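Local coordinates for protein aldose 1-epimerase (Caenorhabditis elegans, PDB 1LUR) that probably interconverts the alpha and beta anomers of aldose sugars, as a homologue of the galactose mutarotases, at residues 190-202 and 234-246. Sequence-based numbering, arbitrary orientation.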
HETATM    1  N   MSE A 190      16.170  -3.475   2.684  1.00 46.54           N
HETATM    2  CA  MSE A 190      15.314  -4.389   1.939  1.00 45.91           C
HETATM    3  C   MSE A 190      16.039  -5.520   1.243  1.00 45.19           C
HETATM    4  O   MSE A 190      17.144  -5.350   0.727  1.00 47.21           O
HETATM    5  CB  MSE A 190      14.532  -3.622   0.875  1.00 45.96           C
HETATM    6  CG  MSE A 190      13.089  -3.339   1.209  1.00 47.90           C
HETATM    7 SE   MSE A 190      12.095  -3.038  -0.429  1.00 48.08          SE
HETATM    8  CE  MSE A 190      11.569  -4.860  -0.803  1.00 45.06           C
ATOM      9  N   GLU A 191      15.400  -6.681   1.216  1.00 44.07           N
ATOM     10  CA  GLU A 191      15.980  -7.840   0.568  1.00 43.80           C
ATOM     11  C   GLU A 191      15.490  -7.760  -0.879  1.00 42.55           C
ATOM     12  O   GLU A 191      14.617  -8.523  -1.295  1.00 41.35           O
ATOM     13  CB  GLU A 191      15.478  -9.126   1.222  1.00 46.04           C
ATOM     14  CG  GLU A 191      15.703  -9.195   2.724  1.00 51.10           C
ATOM     15  CD  GLU A 191      17.137  -8.901   3.112  1.00 54.31           C
ATOM     16  OE1 GLU A 191      18.050  -9.470   2.476  1.00 56.20           O
ATOM     17  OE2 GLU A 191      17.348  -8.105   4.055  1.00 55.98           O
ATOM     18  N   ALA A 192      16.037  -6.813  -1.633  1.00 41.37           N
ATOM     19  CA  ALA A 192      15.653  -6.631  -3.030  1.00 40.42           C
ATOM     20  C   ALA A 192      16.869  -6.458  -3.937  1.00 39.25           C
ATOM     21  O   ALA A 192      17.612  -5.492  -3.805  1.00 40.30           O
ATOM     22  CB  ALA A 192      14.738  -5.422  -3.154  1.00 39.70           C
ATOM     23  N   ASP A 193      17.060  -7.392  -4.861  1.00 39.78           N
ATOM     24  CA  ASP A 193      18.193  -7.327  -5.785  1.00 40.20           C
ATOM     25  C   ASP A 193      17.848  -6.593  -7.075  1.00 40.99           C
ATOM     26  O   ASP A 193      18.738  -6.113  -7.784  1.00 39.18           O
ATOM     27  CB  ASP A 193      18.679  -8.729  -6.145  1.00 40.81           C
ATOM     28  CG  ASP A 193      19.239  -9.472  -4.958  1.00 42.06           C
ATOM     29  OD1 ASP A 193      19.917  -8.831  -4.131  1.00 42.97           O
ATOM     30  OD2 ASP A 193      19.011 -10.697  -4.858  1.00 44.17           O
ATOM     31  N   GLU A 194      16.554  -6.511  -7.374  1.00 39.31           N
ATOM     32  CA  GLU A 194      16.082  -5.842  -8.582  1.00 38.08           C
ATOM     33  C   GLU A 194      14.929  -4.876  -8.350  1.00 38.43           C
ATOM     34  O   GLU A 194      14.260  -4.916  -7.312  1.00 36.96           O
ATOM     35  CB  GLU A 194      15.626  -6.888  -9.595  1.00 38.28           C
ATOM     36  CG  GLU A 194      16.732  -7.600 -10.317  1.00 40.15           C
ATOM     37  CD  GLU A 194      16.206  -8.720 -11.183  1.00 42.10           C
ATOM     38  OE1 GLU A 194      16.781  -8.952 -12.264  1.00 44.10           O
ATOM     39  OE2 GLU A 194      15.219  -9.374 -10.779  1.00 44.35           O
ATOM     40  N   PHE A 195      14.702  -4.001  -9.328  1.00 36.27           N
ATOM     41  CA  PHE A 195      13.622  -3.034  -9.240  1.00 34.31           C
ATOM     42  C   PHE A 195      12.984  -2.887 -10.616  1.00 33.44           C
ATOM     43  O   PHE A 195      13.604  -3.206 -11.634  1.00 32.67           O
ATOM     44  CB  PHE A 195      14.111  -1.684  -8.698  1.00 34.59           C
ATOM     45  CG  PHE A 195      14.920  -0.865  -9.669  1.00 35.89           C
ATOM     46  CD1 PHE A 195      14.318   0.135 -10.423  1.00 34.72           C
ATOM     47  CD2 PHE A 195      16.298  -1.044  -9.772  1.00 37.48           C
ATOM     48  CE1 PHE A 195      15.076   0.957 -11.263  1.00 37.71           C
ATOM     49  CE2 PHE A 195      17.068  -0.230 -10.610  1.00 37.49           C
ATOM     50  CZ  PHE A 195      16.456   0.773 -11.354  1.00 37.30           C
ATOM     51  N   VAL A 196      11.734  -2.436 -10.633  1.00 30.73           N
ATOM     52  CA  VAL A 196      11.003  -2.251 -11.873  1.00 28.69           C
ATOM     53  C   VAL A 196      11.279  -0.876 -12.471  1.00 28.54           C
ATOM     54  O   VAL A 196      10.996   0.147 -11.860  1.00 30.19           O
ATOM     55  CB  VAL A 196       9.482  -2.419 -11.630  1.00 29.83           C
ATOM     56  CG1 VAL A 196       8.702  -2.172 -12.915  1.00 29.83           C
ATOM     57  CG2 VAL A 196       9.209  -3.813 -11.107  1.00 28.80           C
ATOM     58  N   GLU A 197      11.833  -0.861 -13.677  1.00 27.15           N
ATOM     59  CA  GLU A 197      12.145   0.390 -14.354  1.00 29.42           C
ATOM     60  C   GLU A 197      10.875   1.141 -14.765  1.00 29.60           C
ATOM     61  O   GLU A 197       9.898   0.535 -15.201  1.00 30.12           O
ATOM     62  CB  GLU A 197      12.999   0.094 -15.585  1.00 30.81           C
ATOM     63  CG  GLU A 197      13.326   1.293 -16.444  1.00 33.20           C
ATOM     64  CD  GLU A 197      14.122   0.887 -17.659  1.00 34.43           C
ATOM     65  OE1 GLU A 197      15.327   0.606 -17.505  1.00 31.79           O
ATOM     66  OE2 GLU A 197      13.534   0.820 -18.760  1.00 35.34           O
ATOM     67  N   VAL A 198      10.894   2.459 -14.613  1.00 31.21           N
ATOM     68  CA  VAL A 198       9.748   3.289 -14.972  1.00 31.85           C
ATOM     69  C   VAL A 198      10.211   4.459 -15.823  1.00 33.79           C
ATOM     70  O   VAL A 198      11.389   4.820 -15.802  1.00 33.88           O
ATOM     71  CB  VAL A 198       9.037   3.852 -13.724  1.00 30.45           C
ATOM     72  CG1 VAL A 198       8.504   2.716 -12.876  1.00 30.43           C
ATOM     73  CG2 VAL A 198       9.998   4.722 -12.927  1.00 29.22           C
ATOM     74  N   ASP A 199       9.282   5.047 -16.574  1.00 34.10           N
ATOM     75  CA  ASP A 199       9.610   6.180 -17.431  1.00 35.08           C
ATOM     76  C   ASP A 199       9.377   7.502 -16.708  1.00 36.93           C
ATOM     77  O   ASP A 199       9.237   7.532 -15.484  1.00 37.06           O
ATOM     78  CB  ASP A 199       8.793   6.141 -18.731  1.00 32.19           C
ATOM     79  CG  ASP A 199       7.292   6.141 -18.491  1.00 29.93           C
ATOM     80  OD1 ASP A 199       6.844   6.721 -17.476  1.00 26.08           O
ATOM     81  OD2 ASP A 199       6.561   5.577 -19.336  1.00 27.03           O
ATOM     82  N   ASP A 200       9.332   8.587 -17.476  1.00 38.99           N
ATOM     83  CA  ASP A 200       9.122   9.931 -16.934  1.00 41.41           C
ATOM     84  C   ASP A 200       7.806  10.074 -16.173  1.00 40.58           C
ATOM     85  O   ASP A 200       7.724  10.814 -15.192  1.00 42.37           O
ATOM     86  CB  ASP A 200       9.136  10.965 -18.066  1.00 44.42           C
ATOM     87  CG  ASP A 200      10.073  10.590 -19.194  1.00 47.90           C
ATOM     88  OD1 ASP A 200       9.877   9.506 -19.791  1.00 49.13           O
ATOM     89  OD2 ASP A 200      10.998  11.380 -19.488  1.00 48.61           O
ATOM     90  N   THR A 201       6.774   9.380 -16.641  1.00 39.34           N
ATOM     91  CA  THR A 201       5.460   9.434 -16.007  1.00 37.88           C
ATOM     92  C   THR A 201       5.356   8.381 -14.917  1.00 36.65           C
ATOM     93  O   THR A 201       4.273   8.116 -14.394  1.00 37.53           O
ATOM     94  CB  THR A 201       4.344   9.167 -17.025  1.00 37.89           C
ATOM     95  OG1 THR A 201       4.440   7.813 -17.483  1.00 39.35           O
ATOM     96  CG2 THR A 201       4.478  10.093 -18.209  1.00 37.31           C
ATOM     97  N   PHE A 202       6.493   7.781 -14.590  1.00 34.97           N
ATOM     98  CA  PHE A 202       6.561   6.752 -13.571  1.00 34.42           C
ATOM     99  C   PHE A 202       5.723   5.531 -13.915  1.00 33.70           C
ATOM    100  O   PHE A 202       5.146   4.892 -13.037  1.00 33.89           O
ATOM    101  CB  PHE A 202       6.166   7.319 -12.202  1.00 36.77           C
ATOM    102  CG  PHE A 202       7.159   8.308 -11.659  1.00 38.11           C
ATOM    103  CD1 PHE A 202       7.020   9.671 -11.913  1.00 39.46           C
ATOM    104  CD2 PHE A 202       8.277   7.870 -10.956  1.00 40.15           C
ATOM    105  CE1 PHE A 202       7.982  10.584 -11.478  1.00 40.76           C
ATOM    106  CE2 PHE A 202       9.251   8.774 -10.516  1.00 40.24           C
ATOM    107  CZ  PHE A 202       9.103  10.133 -10.778  1.00 40.92           C
ATOM    108  N   LEU A 234      15.284  16.614  -3.659  1.00 47.43           N
ATOM    109  CA  LEU A 234      14.141  15.835  -3.194  1.00 48.65           C
ATOM    110  C   LEU A 234      14.265  14.363  -3.574  1.00 48.61           C
ATOM    111  O   LEU A 234      14.757  14.029  -4.651  1.00 48.85           O
ATOM    112  CB  LEU A 234      12.836  16.391  -3.774  1.00 49.21           C
ATOM    113  CG  LEU A 234      12.299  17.714  -3.227  1.00 50.15           C
ATOM    114  CD1 LEU A 234      10.961  18.017  -3.886  1.00 50.75           C
ATOM    115  CD2 LEU A 234      12.127  17.626  -1.719  1.00 51.17           C
ATOM    116  N   LEU A 235      13.823  13.484  -2.681  1.00 49.07           N
ATOM    117  CA  LEU A 235      13.888  12.052  -2.939  1.00 49.23           C
ATOM    118  C   LEU A 235      12.718  11.704  -3.850  1.00 49.16           C
ATOM    119  O   LEU A 235      11.559  11.865  -3.467  1.00 48.90           O
ATOM    120  CB  LEU A 235      13.785  11.270  -1.628  1.00 50.09           C
ATOM    121  CG  LEU A 235      14.920  11.508  -0.629  1.00 50.89           C
ATOM    122  CD1 LEU A 235      14.668  10.734   0.655  1.00 50.34           C
ATOM    123  CD2 LEU A 235      16.235  11.085  -1.261  1.00 50.84           C
ATOM    124  N   ASP A 236      13.021  11.243  -5.058  1.00 49.07           N
ATOM    125  CA  ASP A 236      11.975  10.887  -6.009  1.00 49.15           C
ATOM    126  C   ASP A 236      11.698   9.395  -6.046  1.00 47.69           C
ATOM    127  O   ASP A 236      11.382   8.839  -7.097  1.00 47.48           O
ATOM    128  CB  ASP A 236      12.334  11.382  -7.416  1.00 50.40           C
ATOM    129  CG  ASP A 236      13.688  10.888  -7.883  1.00 51.67           C
ATOM    130  OD1 ASP A 236      13.954   9.669  -7.792  1.00 51.81           O
ATOM    131  OD2 ASP A 236      14.486  11.723  -8.357  1.00 53.80           O
ATOM    132  N   LEU A 237      11.821   8.745  -4.895  1.00 46.17           N
ATOM    133  CA  LEU A 237      11.574   7.316  -4.816  1.00 44.64           C
ATOM    134  C   LEU A 237      10.098   7.096  -5.125  1.00 43.10           C
ATOM    135  O   LEU A 237       9.243   7.828  -4.630  1.00 43.86           O
ATOM    136  CB  LEU A 237      11.897   6.804  -3.412  1.00 44.34           C
ATOM    137  CG  LEU A 237      11.748   5.303  -3.179  1.00 43.69           C
ATOM    138  CD1 LEU A 237      12.661   4.534  -4.120  1.00 42.81           C
ATOM    139  CD2 LEU A 237      12.080   4.991  -1.732  1.00 44.35           C
ATOM    140  N   ASP A 238       9.807   6.095  -5.948  1.00 42.29           N
ATOM    141  CA  ASP A 238       8.433   5.779  -6.331  1.00 41.61           C
ATOM    142  C   ASP A 238       8.520   4.654  -7.343  1.00 40.39           C
ATOM    143  O   ASP A 238       8.072   4.787  -8.483  1.00 42.26           O
ATOM    144  CB  ASP A 238       7.759   7.017  -6.945  1.00 41.60           C
ATOM    145  CG  ASP A 238       6.333   6.749  -7.400  1.00 43.63           C
ATOM    146  OD1 ASP A 238       5.688   5.829  -6.850  1.00 40.75           O
ATOM    147  OD2 ASP A 238       5.849   7.475  -8.296  1.00 43.55           O
ATOM    148  N   ASN A 239       9.107   3.543  -6.908  1.00 39.44           N
ATOM    149  CA  ASN A 239       9.283   2.368  -7.751  1.00 38.47           C
ATOM    150  C   ASN A 239       8.958   1.065  -7.051  1.00 37.04           C
ATOM    151  O   ASN A 239       8.774   1.016  -5.832  1.00 37.92           O
ATOM    152  CB  ASN A 239      10.736   2.269  -8.224  1.00 39.81           C
ATOM    153  CG  ASN A 239      11.224   3.531  -8.887  1.00 40.80           C
ATOM    154  OD1 ASN A 239      11.509   3.538 -10.082  1.00 43.48           O
ATOM    155  ND2 ASN A 239      11.327   4.611  -8.115  1.00 41.44           N
ATOM    156  N   ASP A 240       8.928   0.009  -7.855  1.00 34.80           N
ATOM    157  CA  ASP A 240       8.649  -1.346  -7.415  1.00 33.41           C
ATOM    158  C   ASP A 240       9.984  -2.014  -7.080  1.00 34.67           C
ATOM    159  O   ASP A 240      10.879  -2.062  -7.925  1.00 32.79           O
ATOM    160  CB  ASP A 240       8.023  -2.153  -8.553  1.00 33.02           C
ATOM    161  CG  ASP A 240       6.541  -1.899  -8.735  1.00 31.56           C
ATOM    162  OD1 ASP A 240       6.041  -0.809  -8.382  1.00 32.82           O
ATOM    163  OD2 ASP A 240       5.880  -2.814  -9.266  1.00 33.19           O
ATOM    164  N   LEU A 241      10.125  -2.523  -5.860  1.00 34.73           N
ATOM    165  CA  LEU A 241      11.362  -3.190  -5.467  1.00 34.73           C
ATOM    166  C   LEU A 241      11.019  -4.675  -5.385  1.00 34.85           C
ATOM    167  O   LEU A 241      10.223  -5.092  -4.539  1.00 34.66           O
ATOM    168  CB  LEU A 241      11.866  -2.655  -4.120  1.00 35.13           C
ATOM    169  CG  LEU A 241      12.799  -1.433  -4.174  1.00 34.93           C
ATOM    170  CD1 LEU A 241      14.152  -1.857  -4.713  1.00 36.74           C
ATOM    171  CD2 LEU A 241      12.204  -0.333  -5.045  1.00 34.82           C
ATOM    172  N   VAL A 242      11.603  -5.468  -6.282  1.00 33.99           N
ATOM    173  CA  VAL A 242      11.350  -6.903  -6.315  1.00 34.46           C
ATOM    174  C   VAL A 242      12.002  -7.640  -5.156  1.00 36.61           C
ATOM    175  O   VAL A 242      13.223  -7.633  -5.003  1.00 34.76           O
ATOM    176  CB  VAL A 242      11.831  -7.525  -7.644  1.00 34.10           C
ATOM    177  CG1 VAL A 242      11.426  -9.001  -7.712  1.00 32.25           C
ATOM    178  CG2 VAL A 242      11.232  -6.765  -8.810  1.00 34.28           C
ATOM    179  N   ILE A 243      11.165  -8.287  -4.351  1.00 37.20           N
ATOM    180  CA  ILE A 243      11.619  -9.039  -3.192  1.00 38.76           C
ATOM    181  C   ILE A 243      12.402 -10.295  -3.550  1.00 40.13           C
ATOM    182  O   ILE A 243      11.939 -11.130  -4.330  1.00 39.57           O
ATOM    183  CB  ILE A 243      10.429  -9.469  -2.314  1.00 39.23           C
ATOM    184  CG1 ILE A 243       9.684  -8.237  -1.797  1.00 39.10           C
ATOM    185  CG2 ILE A 243      10.925 -10.338  -1.161  1.00 40.45           C
ATOM    186  CD1 ILE A 243       8.430  -8.573  -0.993  1.00 39.25           C
ATOM    187  N   THR A 244      13.591 -10.425  -2.974  1.00 40.57           N
ATOM    188  CA  THR A 244      14.422 -11.591  -3.233  1.00 44.64           C
ATOM    189  C   THR A 244      13.871 -12.708  -2.355  1.00 47.01           C
ATOM    190  O   THR A 244      14.038 -12.687  -1.135  1.00 48.63           O
ATOM    191  CB  THR A 244      15.892 -11.353  -2.834  1.00 44.05           C
ATOM    192  OG1 THR A 244      16.398 -10.198  -3.510  1.00 44.37           O
ATOM    193  CG2 THR A 244      16.737 -12.564  -3.203  1.00 44.45           C
ATOM    194  N   LYS A 245      13.201 -13.678  -2.963  1.00 50.04           N
ATOM    195  CA  LYS A 245      12.647 -14.777  -2.188  1.00 52.11           C
ATOM    196  C   LYS A 245      13.372 -16.080  -2.491  1.00 55.45           C
ATOM    197  O   LYS A 245      13.647 -16.402  -3.651  1.00 55.93           O
ATOM    198  CB  LYS A 245      11.143 -14.923  -2.457  1.00 49.95           C
ATOM    199  CG  LYS A 245      10.318 -13.746  -1.947  1.00 46.98           C
ATOM    200  CD  LYS A 245       8.816 -14.003  -2.034  1.00 43.37           C
ATOM    201  CE  LYS A 245       8.031 -12.808  -1.499  1.00 41.06           C
ATOM    202  NZ  LYS A 245       6.556 -13.041  -1.496  1.00 35.68           N
ATOM    203  N   LYS A 246      13.694 -16.819  -1.435  1.00 58.38           N
ATOM    204  CA  LYS A 246      14.388 -18.089  -1.576  1.00 62.33           C
ATOM    205  C   LYS A 246      13.438 -19.161  -2.081  1.00 64.43           C
ATOM    206  O   LYS A 246      12.325 -18.868  -2.527  1.00 65.28           O
ATOM    207  CB  LYS A 246      14.991 -18.519  -0.233  1.00 62.68           C
ATOM    208  CG  LYS A 246      16.300 -17.825   0.117  1.00 63.82           C
ATOM    209  CD  LYS A 246      16.158 -16.310   0.146  1.00 65.04           C
ATOM    210  CE  LYS A 246      17.513 -15.634   0.302  1.00 65.11           C
ATOM    211  NZ  LYS A 246      17.416 -14.148   0.233  1.00 65.17           N
TER
HETATM  212  O   HOH W   1      18.569  -9.080  -1.576  1.00 40.27           O
HETATM  213  O   HOH W   2      15.308  -8.893  -6.093  1.00 51.24           O
HETATM  214  O   HOH W   3       5.628   3.760 -10.165  1.00 40.75           O
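Val196 and Asp240 carry the middle of this antiparallel pairing of strands 194-198 and 238-243: Val196 N donates to Asp240 O at 2.9 Å. Their side chains lie side by side and point the same way, with Val196 CG2, placed anti to its own carbonyl carbon, 3.3 Å from Asp240 CB. The Asp240 carboxylate, beside its backbone N (chi1 -80°), is held from beyond the pair by His277 ND1 at OD1 and Ser308 N at OD2, which should fix its rotation. One residue along, Phe195 and Leu241 share the other face of the sheet; Leu241 CD1 touches the CB atoms of both Phe195 and Ala192, while the selenium of Met190, a selenomethionine, rests 3.7 Å from Leu241 CB. The Phe195 ring itself turns to Phe216, edge-to-face. At the bend around Asp193, Thr244 N meets Glu191 O at 2.7 Å and 175°. Thr244 OG1 lies 3.0 Å from Asp193 OD2, a weak hydrogen bond for whose proton Glu191 O competes, and two waters join both residues; Asp193 OD1 forms a salt bridge with Arg219. An alanine in place of Asp193 would probably leave Arg219 without its mate and one bridging water without its acceptor. At the far end, Phe202 CD2 approaches Asp238 OD2 to 3.6 Å, ring and carboxylate planes 34° apart; Asp238 OD1 is hydrogen-bonded to His277 NE2, so this imidazole links the two aspartates, and a water donates to both Phe202 O and Asp238 O. A classic beta bulge puts Asp238 and Asn239 together opposite Leu278. The pairing joins neighbouring strands of the seven-stranded antiparallel sheet, part of the large beta-sandwich typical of the galactose mutarotase family, and the bend carries the chain into it from the nine-stranded sheet.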